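Local coordinates for protein 3'-5'-exonuclease (Saccharomyces cerevisiae, PDB 3E2V) that probably cuts double-stranded DNA without obvious specificity and trims it from the 3' end, as a magnesium-dependent nuclease of the TatD family, at residues 13-17 with 385-389; 49-53 with 359-363; 53-59 with 81-86; 276-280 with 305-309. All coordinates share one frame; numbering follows the deposited sequence.

Interaction 1 (13-17 with 385-389)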
loop_
_atom_site.group_PDB
_atom_site.type_symbol
_atom_site.label_atom_id
_atom_site.label_comp_id
_atom_site.label_asym_id
_atom_site.label_seq_id
_atom_site.Cartn_x
_atom_site.Cartn_y
_atom_site.Cartn_z
ATOM N N LYS A 13 7.325 10.909 -15.052
ATOM C CA LYS A 13 6.581 9.650 -14.920
ATOM C C LYS A 13 6.412 9.328 -13.445
ATOM O O LYS A 13 7.385 9.305 -12.699
ATOM C CB LYS A 13 7.309 8.492 -15.618
ATOM C CG LYS A 13 7.603 8.704 -17.106
ATOM C CD LYS A 13 8.412 7.530 -17.636
ATOM C CE LYS A 13 9.112 7.870 -18.957
ATOM N NZ LYS A 13 10.080 6.797 -19.345
ATOM N N TYR A 14 5.170 9.073 -13.029
ATOM C CA TYR A 14 4.881 8.677 -11.631
ATOM C C TYR A 14 4.293 7.277 -11.556
ATOM O O TYR A 14 3.582 6.834 -12.458
ATOM C CB TYR A 14 3.890 9.650 -10.977
ATOM C CG TYR A 14 4.279 11.107 -11.036
ATOM C CD1 TYR A 14 5.305 11.610 -10.218
ATOM C CD2 TYR A 14 3.592 11.995 -11.857
ATOM C CE1 TYR A 14 5.660 12.950 -10.264
ATOM C CE2 TYR A 14 3.937 13.361 -11.907
ATOM C CZ TYR A 14 4.976 13.824 -11.117
ATOM O OH TYR A 14 5.302 15.164 -11.153
ATOM N N TYR A 15 4.585 6.601 -10.443
ATOM C CA TYR A 15 4.127 5.248 -10.196
ATOM C C TYR A 15 3.574 5.254 -8.779
ATOM O O TYR A 15 4.340 5.231 -7.798
ATOM C CB TYR A 15 5.311 4.295 -10.315
ATOM C CG TYR A 15 5.019 2.830 -10.489
ATOM C CD1 TYR A 15 5.822 2.088 -11.350
ATOM C CD2 TYR A 15 4.018 2.162 -9.767
ATOM C CE1 TYR A 15 5.632 0.743 -11.522
ATOM C CE2 TYR A 15 3.799 0.773 -9.957
ATOM C CZ TYR A 15 4.645 0.091 -10.841
ATOM O OH TYR A 15 4.518 -1.256 -11.090
ATOM N N ASP A 16 2.242 5.322 -8.669
ATOM C CA ASP A 16 1.603 5.427 -7.351
ATOM C C ASP A 16 1.542 4.045 -6.729
ATOM O O ASP A 16 0.796 3.190 -7.208
ATOM C CB ASP A 16 0.194 6.015 -7.508
ATOM C CG ASP A 16 -0.482 6.346 -6.181
ATOM O OD1 ASP A 16 -0.016 5.910 -5.095
ATOM O OD2 ASP A 16 -1.516 7.063 -6.241
ATOM N N ILE A 17 2.332 3.805 -5.684
ATOM C CA ILE A 17 2.362 2.457 -5.070
ATOM C C ILE A 17 1.237 2.234 -4.075
ATOM O O ILE A 17 1.131 1.142 -3.523
ATOM C CB ILE A 17 3.731 2.117 -4.409
ATOM C CG1 ILE A 17 3.969 2.934 -3.138
ATOM C CG2 ILE A 17 4.849 2.338 -5.424
ATOM C CD1 ILE A 17 5.014 2.330 -2.187
ATOM N N TRP A 385 10.907 6.858 -10.085
ATOM C CA TRP A 385 10.292 6.073 -11.158
ATOM C C TRP A 385 11.062 4.766 -11.417
ATOM O O TRP A 385 10.477 3.672 -11.488
ATOM C CB TRP A 385 10.245 6.899 -12.445
ATOM C CG TRP A 385 9.881 6.099 -13.640
ATOM C CD1 TRP A 385 10.727 5.692 -14.631
ATOM C CD2 TRP A 385 8.588 5.573 -13.976
ATOM N NE1 TRP A 385 10.049 4.963 -15.575
ATOM C CE2 TRP A 385 8.731 4.864 -15.203
ATOM C CE3 TRP A 385 7.321 5.640 -13.368
ATOM C CZ2 TRP A 385 7.658 4.223 -15.832
ATOM C CZ3 TRP A 385 6.256 4.988 -13.981
ATOM C CH2 TRP A 385 6.432 4.291 -15.215
ATOM N N LYS A 386 12.374 4.894 -11.577
ATOM C CA LYS A 386 13.195 3.740 -11.934
ATOM C C LYS A 386 13.219 2.736 -10.798
ATOM O O LYS A 386 13.157 1.530 -11.034
ATOM C CB LYS A 386 14.614 4.177 -12.296
ATOM C CG LYS A 386 14.618 4.893 -13.617
ATOM C CD LYS A 386 15.986 5.173 -14.098
ATOM C CE LYS A 386 15.929 5.566 -15.573
ATOM N NZ LYS A 386 17.322 5.739 -16.041
ATOM N N THR A 387 13.313 3.232 -9.571
ATOM C CA THR A 387 13.323 2.340 -8.415
ATOM C C THR A 387 11.992 1.596 -8.265
ATOM O O THR A 387 11.977 0.383 -8.013
ATOM C CB THR A 387 13.696 3.111 -7.150
ATOM O OG1 THR A 387 14.998 3.690 -7.351
ATOM C CG2 THR A 387 13.782 2.176 -5.964
ATOM N N THR A 388 10.879 2.309 -8.446
ATOM C CA THR A 388 9.575 1.679 -8.309
ATOM C C THR A 388 9.345 0.626 -9.391
ATOM O O THR A 388 8.829 -0.461 -9.114
ATOM C CB THR A 388 8.449 2.729 -8.330
ATOM O OG1 THR A 388 8.733 3.734 -7.347
ATOM C CG2 THR A 388 7.115 2.099 -7.958
ATOM N N CYS A 389 9.716 0.956 -10.627
ATOM C CA CYS A 389 9.582 -0.007 -11.729
ATOM C C CYS A 389 10.371 -1.283 -11.458
ATOM O O CYS A 389 9.907 -2.374 -11.771
ATOM C CB CYS A 389 10.024 0.585 -13.059
ATOM S SG CYS A 389 8.889 1.781 -13.742
HETATM O O HOH W 1 6.956 5.804 -6.546
#
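K13 lies over one face of the W385 indole and makes a CH-pi contact there: its CB sits 3.7 Å from the centroid of the W385 six-membered ring, close to the normal. Beyond CG the lysine chain is extended, which carries CD on across the same ring system to CE2. A second CH-pi contact joins T388 to Y15, with T388 CG2 3.6 Å from the centroid of the Y15 ring and over its face. The methyl takes the branch opposite the backbone N, leaving OG1 beside it (chi1 -53°), and T388 CG2 also presses on I17 CG2 at a tight 3.4 Å. Here segment 385-389 of the C-terminal helix 377-392 passes 8.2 Å from 14-16, the first strand of the TatD TIM barrel, the two axes inclined by 45°. C389 adds a sulfur-aromatic contact, its SG at the edge of the Y15 ring, 3.9 Å from Y15 CD1. The Y15 and W385 rings meet obliquely, planes 48° apart, with W385 CZ3 against Y15 CB. Polar contact runs through a water that donates to Y15 O and T388 OG1; that hydroxyl also bonds T384 O, while Y15 OH bonds G393 O.

Interaction 2 (49-53 with 359-363)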
loop_
_atom_site.group_PDB
_atom_site.type_symbol
_atom_site.label_atom_id
_atom_site.label_comp_id
_atom_site.label_asym_id
_atom_site.label_seq_id
_atom_site.Cartn_x
_atom_site.Cartn_y
_atom_site.Cartn_z
ATOM N N GLN A 49 -3.234 12.177 -17.318
ATOM C CA GLN A 49 -2.996 13.547 -17.767
ATOM C C GLN A 49 -1.944 14.235 -16.897
ATOM O O GLN A 49 -1.210 15.111 -17.379
ATOM C CB GLN A 49 -4.310 14.333 -17.779
ATOM C CG GLN A 49 -4.168 15.719 -18.402
ATOM C CD GLN A 49 -5.501 16.372 -18.699
ATOM O OE1 GLN A 49 -6.446 15.721 -19.178
ATOM N NE2 GLN A 49 -5.585 17.657 -18.421
ATOM N N ARG A 50 -1.863 13.844 -15.620
ATOM C CA ARG A 50 -0.836 14.362 -14.714
ATOM C C ARG A 50 0.347 13.382 -14.546
ATOM O O ARG A 50 1.006 13.341 -13.503
ATOM C CB ARG A 50 -1.445 14.775 -13.364
ATOM C CG ARG A 50 -2.661 15.708 -13.446
ATOM C CD ARG A 50 -2.364 16.931 -14.324
ATOM N NE ARG A 50 -1.134 17.589 -13.867
ATOM C CZ ARG A 50 -0.358 18.337 -14.647
ATOM N NH1 ARG A 50 -0.679 18.527 -15.928
ATOM N NH2 ARG A 50 0.736 18.893 -14.135
ATOM N N HIS A 51 0.601 12.620 -15.605
ATOM C CA HIS A 51 1.845 11.863 -15.820
ATOM C C HIS A 51 1.993 10.609 -14.979
ATOM O O HIS A 51 3.086 10.039 -14.911
ATOM C CB HIS A 51 3.078 12.763 -15.661
ATOM C CG HIS A 51 2.924 14.105 -16.315
ATOM N ND1 HIS A 51 2.754 14.255 -17.678
ATOM C CD2 HIS A 51 2.877 15.351 -15.785
ATOM C CE1 HIS A 51 2.611 15.539 -17.959
ATOM N NE2 HIS A 51 2.686 16.225 -16.833
ATOM N N VAL A 52 0.895 10.168 -14.371
ATOM C CA VAL A 52 0.903 8.887 -13.669
ATOM C C VAL A 52 0.788 7.778 -14.701
ATOM O O VAL A 52 -0.194 7.702 -15.450
ATOM C CB VAL A 52 -0.198 8.787 -12.589
ATOM C CG1 VAL A 52 0.023 7.540 -11.713
ATOM C CG2 VAL A 52 -0.218 10.050 -11.737
ATOM N N LYS A 53 1.800 6.912 -14.733
ATOM C CA LYS A 53 1.866 5.861 -15.726
ATOM C C LYS A 53 1.357 4.529 -15.198
ATOM O O LYS A 53 0.746 3.757 -15.933
ATOM C CB LYS A 53 3.301 5.693 -16.235
ATOM C CG LYS A 53 3.936 6.974 -16.736
ATOM C CD LYS A 53 3.191 7.585 -17.924
ATOM C CE LYS A 53 3.805 8.921 -18.280
ATOM N NZ LYS A 53 3.080 9.545 -19.425
ATOM N N PRO A 359 -5.016 9.698 -7.366
ATOM C CA PRO A 359 -3.650 9.430 -7.861
ATOM C C PRO A 359 -3.058 10.564 -8.714
ATOM O O PRO A 359 -1.821 10.669 -8.814
ATOM C CB PRO A 359 -3.809 8.131 -8.675
ATOM C CG PRO A 359 -5.285 8.051 -8.996
ATOM C CD PRO A 359 -5.984 8.670 -7.810
ATOM N N CYS A 360 -3.888 11.423 -9.309
ATOM C CA CYS A 360 -3.323 12.542 -10.070
ATOM C C CYS A 360 -2.565 13.524 -9.195
ATOM O O CYS A 360 -1.913 14.451 -9.708
ATOM C CB CYS A 360 -4.378 13.307 -10.883
ATOM S SG CYS A 360 -5.638 14.179 -9.918
ATOM N N ASN A 361 -2.638 13.336 -7.882
ATOM C CA ASN A 361 -1.919 14.192 -6.950
ATOM C C ASN A 361 -0.532 13.674 -6.572
ATOM O O ASN A 361 0.118 14.214 -5.678
ATOM C CB ASN A 361 -2.781 14.479 -5.718
ATOM C CG ASN A 361 -3.927 15.424 -6.039
ATOM O OD1 ASN A 361 -3.915 16.089 -7.074
ATOM N ND2 ASN A 361 -4.932 15.455 -5.186
ATOM N N MET A 362 -0.061 12.662 -7.292
ATOM C CA MET A 362 1.333 12.212 -7.157
ATOM C C MET A 362 2.320 13.370 -7.277
ATOM O O MET A 362 3.281 13.471 -6.511
ATOM C CB MET A 362 1.638 11.146 -8.211
ATOM C CG MET A 362 1.157 9.755 -7.783
ATOM S SD MET A 362 2.057 8.979 -6.338
ATOM C CE MET A 362 3.587 8.484 -7.230
ATOM N N GLU A 363 2.076 14.234 -8.261
ATOM C CA GLU A 363 2.958 15.364 -8.508
ATOM C C GLU A 363 3.121 16.272 -7.294
ATOM O O GLU A 363 4.188 16.868 -7.104
ATOM C CB GLU A 363 2.484 16.156 -9.726
ATOM C CG GLU A 363 1.102 16.769 -9.599
ATOM C CD GLU A 363 0.653 17.461 -10.864
ATOM O OE1 GLU A 363 1.468 17.613 -11.799
ATOM O OE2 GLU A 363 -0.539 17.839 -10.920
HETATM O O HOH W 2 0.507 13.504 -10.679
#
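R50 and E363 form a side-on salt bridge where helix 40-49 gives way to strand 52-57, the second strand of the TIM barrel. The turn between them is a Schellman motif: R50 is the first residue to leave helical geometry, and H51, with positive phi, is its C-prime residue. Opposite lies the start of helix 362-373. The R50 side chain bends at chi2 and chi3 (-52° and -53°), folding its guanidinium back so that NE and NH2 both face the glutamate. R50 NE donates to E363 OE2 at 3.0 Å, meeting it on the syn side but well out of the carboxylate plane; R50 NH2 donates to E363 OE1 at 2.8 Å, on the syn lone pair of that oxygen. The two planes are turned 48° apart, so the pairing is twisted rather than flat. Nearer the backbone, R50 CG packs on C360 CB at 3.9 Å. The R50 carbonyl takes a bond from a water that also donates to C360 O and accepts from E363 N, tying the turn to the first turn of the helix. H51 passes its own carbonyl to Y14 N of the neighbouring strand 14-16. V52 then closes the apolar side: its CG2 lies 4.1 Å from M362 CB, the two side chains crossing at about a right angle, and the same methyl rests 3.4 Å from P359 O.

Interaction 3 (53-59 with 81-86)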
loop_
_atom_site.group_PDB
_atom_site.type_symbol
_atom_site.label_atom_id
_atom_site.label_comp_id
_atom_site.label_asym_id
_atom_site.label_seq_id
_atom_site.Cartn_x
_atom_site.Cartn_y
_atom_site.Cartn_z
ATOM N N LYS A 53 1.800 6.912 -14.733
ATOM C CA LYS A 53 1.866 5.861 -15.726
ATOM C C LYS A 53 1.357 4.529 -15.198
ATOM O O LYS A 53 0.746 3.757 -15.933
ATOM C CB LYS A 53 3.301 5.693 -16.235
ATOM C CG LYS A 53 3.936 6.974 -16.736
ATOM C CD LYS A 53 3.191 7.585 -17.924
ATOM C CE LYS A 53 3.805 8.921 -18.280
ATOM N NZ LYS A 53 3.080 9.545 -19.425
ATOM N N ASN A 54 1.643 4.233 -13.933
ATOM C CA ASN A 54 1.340 2.926 -13.348
ATOM C C ASN A 54 0.825 3.169 -11.937
ATOM O O ASN A 54 1.150 4.204 -11.336
ATOM C CB ASN A 54 2.614 2.075 -13.198
ATOM C CG ASN A 54 3.127 1.497 -14.498
ATOM O OD1 ASN A 54 3.366 0.283 -14.578
ATOM N ND2 ASN A 54 3.339 2.332 -15.487
ATOM N N ALA A 55 0.022 2.236 -11.414
ATOM C CA ALA A 55 -0.349 2.302 -10.002
ATOM C C ALA A 55 -0.532 0.906 -9.467
ATOM O O ALA A 55 -0.869 -0.017 -10.211
ATOM C CB ALA A 55 -1.616 3.123 -9.800
ATOM N N LEU A 56 -0.288 0.761 -8.167
ATOM C CA LEU A 56 -0.497 -0.489 -7.473
ATOM C C LEU A 56 -1.767 -0.361 -6.637
ATOM O O LEU A 56 -1.843 0.501 -5.741
ATOM C CB LEU A 56 0.719 -0.789 -6.582
ATOM C CG LEU A 56 0.711 -2.124 -5.831
ATOM C CD1 LEU A 56 0.858 -3.294 -6.813
ATOM C CD2 LEU A 56 1.875 -2.142 -4.838
ATOM N N VAL A 57 -2.756 -1.203 -6.940
ATOM C CA VAL A 57 -4.044 -1.198 -6.241
ATOM C C VAL A 57 -3.938 -2.097 -5.016
ATOM O O VAL A 57 -3.554 -3.243 -5.127
ATOM C CB VAL A 57 -5.176 -1.678 -7.188
ATOM C CG1 VAL A 57 -6.529 -1.774 -6.479
ATOM C CG2 VAL A 57 -5.283 -0.734 -8.381
ATOM N N THR A 58 -4.239 -1.539 -3.846
ATOM C CA THR A 58 -4.086 -2.278 -2.598
ATOM C C THR A 58 -5.231 -3.236 -2.322
ATOM O O THR A 58 -6.413 -2.913 -2.531
ATOM C CB THR A 58 -4.051 -1.348 -1.401
ATOM O OG1 THR A 58 -5.177 -0.475 -1.478
ATOM C CG2 THR A 58 -2.790 -0.538 -1.384
ATOM N N GLY A 59 -4.870 -4.430 -1.848
ATOM C CA GLY A 59 -5.829 -5.417 -1.325
ATOM C C GLY A 59 -5.575 -5.566 0.171
ATOM O O GLY A 59 -4.403 -5.621 0.589
ATOM N N LEU A 81 -3.801 4.083 -17.291
ATOM C CA LEU A 81 -2.713 3.654 -16.397
ATOM C C LEU A 81 -2.571 2.150 -16.454
ATOM O O LEU A 81 -3.570 1.430 -16.572
ATOM C CB LEU A 81 -2.997 4.032 -14.938
ATOM C CG LEU A 81 -2.570 5.403 -14.421
ATOM C CD1 LEU A 81 -3.286 6.542 -15.121
ATOM C CD2 LEU A 81 -2.816 5.470 -12.924
ATOM N N LYS A 82 -1.341 1.661 -16.366
ATOM C CA LYS A 82 -1.142 0.242 -16.163
ATOM C C LYS A 82 -1.357 -0.030 -14.675
ATOM O O LYS A 82 -0.655 0.535 -13.824
ATOM C CB LYS A 82 0.251 -0.204 -16.609
ATOM C CG LYS A 82 0.509 -1.690 -16.440
ATOM C CD LYS A 82 -0.403 -2.550 -17.319
ATOM C CE LYS A 82 -0.250 -4.028 -17.005
ATOM N NZ LYS A 82 -1.473 -4.802 -17.379
ATOM N N LEU A 83 -2.343 -0.872 -14.373
ATOM C CA LEU A 83 -2.673 -1.190 -12.993
ATOM C C LEU A 83 -2.201 -2.568 -12.605
ATOM O O LEU A 83 -2.439 -3.562 -13.308
ATOM C CB LEU A 83 -4.172 -1.092 -12.771
ATOM C CG LEU A 83 -4.797 0.284 -13.008
ATOM C CD1 LEU A 83 -6.303 0.212 -12.854
ATOM C CD2 LEU A 83 -4.235 1.321 -12.064
ATOM N N TYR A 84 -1.521 -2.600 -11.463
ATOM C CA TYR A 84 -1.167 -3.834 -10.785
ATOM C C TYR A 84 -1.889 -3.886 -9.452
ATOM O O TYR A 84 -2.510 -2.915 -9.056
ATOM C CB TYR A 84 0.351 -3.935 -10.616
ATOM C CG TYR A 84 1.070 -3.838 -11.942
ATOM C CD1 TYR A 84 0.925 -4.837 -12.896
ATOM C CD2 TYR A 84 1.863 -2.745 -12.244
ATOM C CE1 TYR A 84 1.569 -4.758 -14.126
ATOM C CE2 TYR A 84 2.509 -2.648 -13.478
ATOM C CZ TYR A 84 2.359 -3.652 -14.409
ATOM O OH TYR A 84 3.008 -3.544 -15.626
ATOM N N HIS A 85 -1.854 -5.030 -8.769
ATOM C CA HIS A 85 -2.477 -5.087 -7.447
ATOM C C HIS A 85 -1.757 -6.025 -6.494
ATOM O O HIS A 85 -0.895 -6.838 -6.895
ATOM C CB HIS A 85 -3.940 -5.509 -7.566
ATOM C CG HIS A 85 -4.090 -6.936 -7.979
ATOM N ND1 HIS A 85 -4.108 -7.965 -7.065
ATOM C CD2 HIS A 85 -4.130 -7.513 -9.204
ATOM C CE1 HIS A 85 -4.219 -9.117 -7.706
ATOM N NE2 HIS A 85 -4.241 -8.868 -9.004
ATOM N N THR A 86 -2.138 -5.917 -5.226
ATOM C CA THR A 86 -1.606 -6.808 -4.206
ATOM C C THR A 86 -2.658 -7.854 -3.845
ATOM O O THR A 86 -3.834 -7.754 -4.250
ATOM C CB THR A 86 -1.216 -6.013 -2.912
ATOM O OG1 THR A 86 -2.406 -5.655 -2.190
ATOM C CG2 THR A 86 -0.455 -4.736 -3.252
#
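A55 CB touches two leucine methyls, L83 CD2 at 3.9 Å and L81 CD2 at 4.1 Å, and V57 CG2 extends this apolar patch along the same face of the sheet. On the other face L56 CD1 packs on Y84 CB, and the L56 and T86 side chains cross at about a right angle, CD2 against CG2. Farther along, N54 OD1 lies at the edge of the Y84 ring, 3.2 Å from CE2. Between the faces runs a parallel backbone ladder: Y84 N donates to A55 O with a nearly straight 175° bond, V57 N to Y84 O at 2.7 Å, and T86 N to V57 O. Past the last bridge the T86 side chain takes over from the backbone. With chi1 at 75° its OG1 stands between the backbone N and carbonyl carbon and accepts from G59 N at 2.8 Å; it also bonds G160 O of strand 156-165. A valine at T86 would probably leave G59 N without this acceptor and G160 O without its mate. The strands belong to the beta-alpha-beta unit 52-57, 62-75, 82-87 of the TIM barrel; helix 62-75 packs on V57, L83 and H85, helix 40-49 on L81 and L83, and strand 14-16 pairs with 52-57.

Interaction 4 (276-280 with 305-309)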
loop_
_atom_site.group_PDB
_atom_site.type_symbol
_atom_site.label_atom_id
_atom_site.label_comp_id
_atom_site.label_asym_id
_atom_site.label_seq_id
_atom_site.Cartn_x
_atom_site.Cartn_y
_atom_site.Cartn_z
ATOM N N VAL A 276 6.201 7.093 0.891
ATOM C CA VAL A 276 5.922 8.449 1.352
ATOM C C VAL A 276 4.710 8.998 0.597
ATOM O O VAL A 276 4.697 9.055 -0.632
ATOM C CB VAL A 276 7.150 9.349 1.106
ATOM C CG1 VAL A 276 6.852 10.840 1.391
ATOM C CG2 VAL A 276 8.325 8.873 1.955
ATOM N N ASN A 277 3.682 9.368 1.361
ATOM C CA ASN A 277 2.495 10.003 0.818
ATOM C C ASN A 277 2.206 11.286 1.605
ATOM O O ASN A 277 3.009 11.704 2.438
ATOM C CB ASN A 277 1.300 9.036 0.884
ATOM C CG ASN A 277 1.005 8.554 2.302
ATOM O OD1 ASN A 277 1.054 9.328 3.264
ATOM N ND2 ASN A 277 0.664 7.286 2.435
ATOM N N GLY A 278 1.054 11.903 1.366
ATOM C CA GLY A 278 0.736 13.160 2.041
ATOM C C GLY A 278 0.677 13.026 3.546
ATOM O O GLY A 278 1.019 13.972 4.258
ATOM N N CYS A 279 0.255 11.867 4.048
ATOM C CA CYS A 279 0.218 11.645 5.500
ATOM C C CYS A 279 1.627 11.624 6.121
ATOM O O CYS A 279 1.802 11.979 7.294
ATOM C CB CYS A 279 -0.555 10.363 5.847
ATOM S SG CYS A 279 -2.336 10.456 5.534
ATOM N N SER A 280 2.617 11.213 5.328
ATOM C CA SER A 280 4.021 11.193 5.722
ATOM C C SER A 280 4.628 12.594 5.799
ATOM O O SER A 280 5.808 12.706 6.135
ATOM C CB SER A 280 4.839 10.436 4.665
ATOM O OG SER A 280 4.287 9.156 4.406
ATOM N N PRO A 305 -8.089 7.312 -1.525
ATOM C CA PRO A 305 -8.614 8.670 -1.378
ATOM C C PRO A 305 -8.169 9.426 -0.130
ATOM O O PRO A 305 -8.668 10.531 0.112
ATOM C CB PRO A 305 -10.120 8.428 -1.299
ATOM C CG PRO A 305 -10.207 7.162 -0.485
ATOM C CD PRO A 305 -9.042 6.298 -1.008
ATOM N N TRP A 306 -7.283 8.830 0.661
ATOM C CA TRP A 306 -6.775 9.421 1.900
ATOM C C TRP A 306 -5.560 10.298 1.639
ATOM O O TRP A 306 -5.062 10.380 0.509
ATOM C CB TRP A 306 -6.378 8.294 2.863
ATOM C CG TRP A 306 -7.410 7.203 2.901
ATOM C CD1 TRP A 306 -7.268 5.908 2.464
ATOM C CD2 TRP A 306 -8.749 7.319 3.380
ATOM N NE1 TRP A 306 -8.437 5.216 2.652
ATOM C CE2 TRP A 306 -9.366 6.055 3.211
ATOM C CE3 TRP A 306 -9.491 8.369 3.946
ATOM C CZ2 TRP A 306 -10.698 5.813 3.583
ATOM C CZ3 TRP A 306 -10.817 8.127 4.319
ATOM C CH2 TRP A 306 -11.401 6.856 4.134
ATOM N N CYS A 307 -5.118 10.989 2.691
ATOM C CA CYS A 307 -3.824 11.679 2.696
ATOM C C CYS A 307 -3.709 12.876 1.759
ATOM O O CYS A 307 -2.622 13.181 1.244
ATOM C CB CYS A 307 -2.681 10.683 2.482
ATOM S SG CYS A 307 -2.597 9.399 3.775
ATOM N N GLU A 308 -4.824 13.587 1.576
ATOM C CA GLU A 308 -4.784 14.874 0.860
ATOM C C GLU A 308 -3.773 15.791 1.542
ATOM O O GLU A 308 -3.741 15.875 2.762
ATOM C CB GLU A 308 -6.167 15.529 0.878
ATOM C CG GLU A 308 -6.267 16.800 0.062
ATOM C CD GLU A 308 -7.607 17.514 0.222
ATOM O OE1 GLU A 308 -8.449 17.078 1.053
ATOM O OE2 GLU A 308 -7.811 18.544 -0.469
ATOM N N ILE A 309 -2.950 16.456 0.744
ATOM C CA ILE A 309 -2.062 17.508 1.248
ATOM C C ILE A 309 -2.899 18.777 1.445
ATOM O O ILE A 309 -3.457 19.315 0.482
ATOM C CB ILE A 309 -0.883 17.730 0.303
ATOM C CG1 ILE A 309 0.061 16.513 0.362
ATOM C CG2 ILE A 309 -0.114 18.991 0.669
ATOM C CD1 ILE A 309 1.017 16.414 -0.812
HETATM O O HOH W 3 -1.112 11.762 -0.517
#
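C279 and C307 are joined by a disulfide, SG to SG 2.1 Å, that ties two loops following the last two strands of the TIM barrel, 272-276 and 298-300. Its chi3 of -99° is near the relaxed right angle. Both sulfurs lie anti to their carbonyl carbons (chi1 -69° in C279, -60° in C307), which turns them toward each other across the gap. Around this covalent link the hydrogen bonds belong to the first loop. N277 forms an Asx motif, its OD1 accepting from S280 N at 3.2 Å and, weakly, from C279 N, while S280 OG takes the bond from N277 N. These bonds hold the short 3-10 turn 278-280 that presents C279. The N277 amide nitrogen donates to E301 OE1 and S254 OG, and its side chain is about 4 Å from that of H253, a magnesium ligand. An alanine in place of N277 would probably leave S280 N without its OD1 acceptor, free the turn that carries C279 to shift, and leave E301 OE1 and S254 OG without this donor. G278 packs directly on the second loop: its CA makes a CA-H...O contact with C307 O and touches I309 CG1 at 3.8 Å. One water completes the junction, accepting from G278 N at 2.9 Å and donating to C307 O at 2.7 Å.

Interactions 1, 2 and 3 form one continuous patch at the start of the barrel sheet. Strand 52-57 serves both interaction 2 and interaction 3, which share K53, and strand 14-16 of interaction 1 pairs with it: D16 O lies 2.8 Å from L56 N, and Y14 O 2.9 Å from K53 N. Helices 362-373 and 377-392, consecutive in the chain, bring the C-terminal partners to interactions 2 and 1. Interaction 4 stands apart, its centre about 17 Å from those of interactions 1 and 3. The magnesium ion, held by H253 and D303, lies about 6 Å from the side chains of T58 and N277, about 9 Å from I17 and about 12 Å from M362.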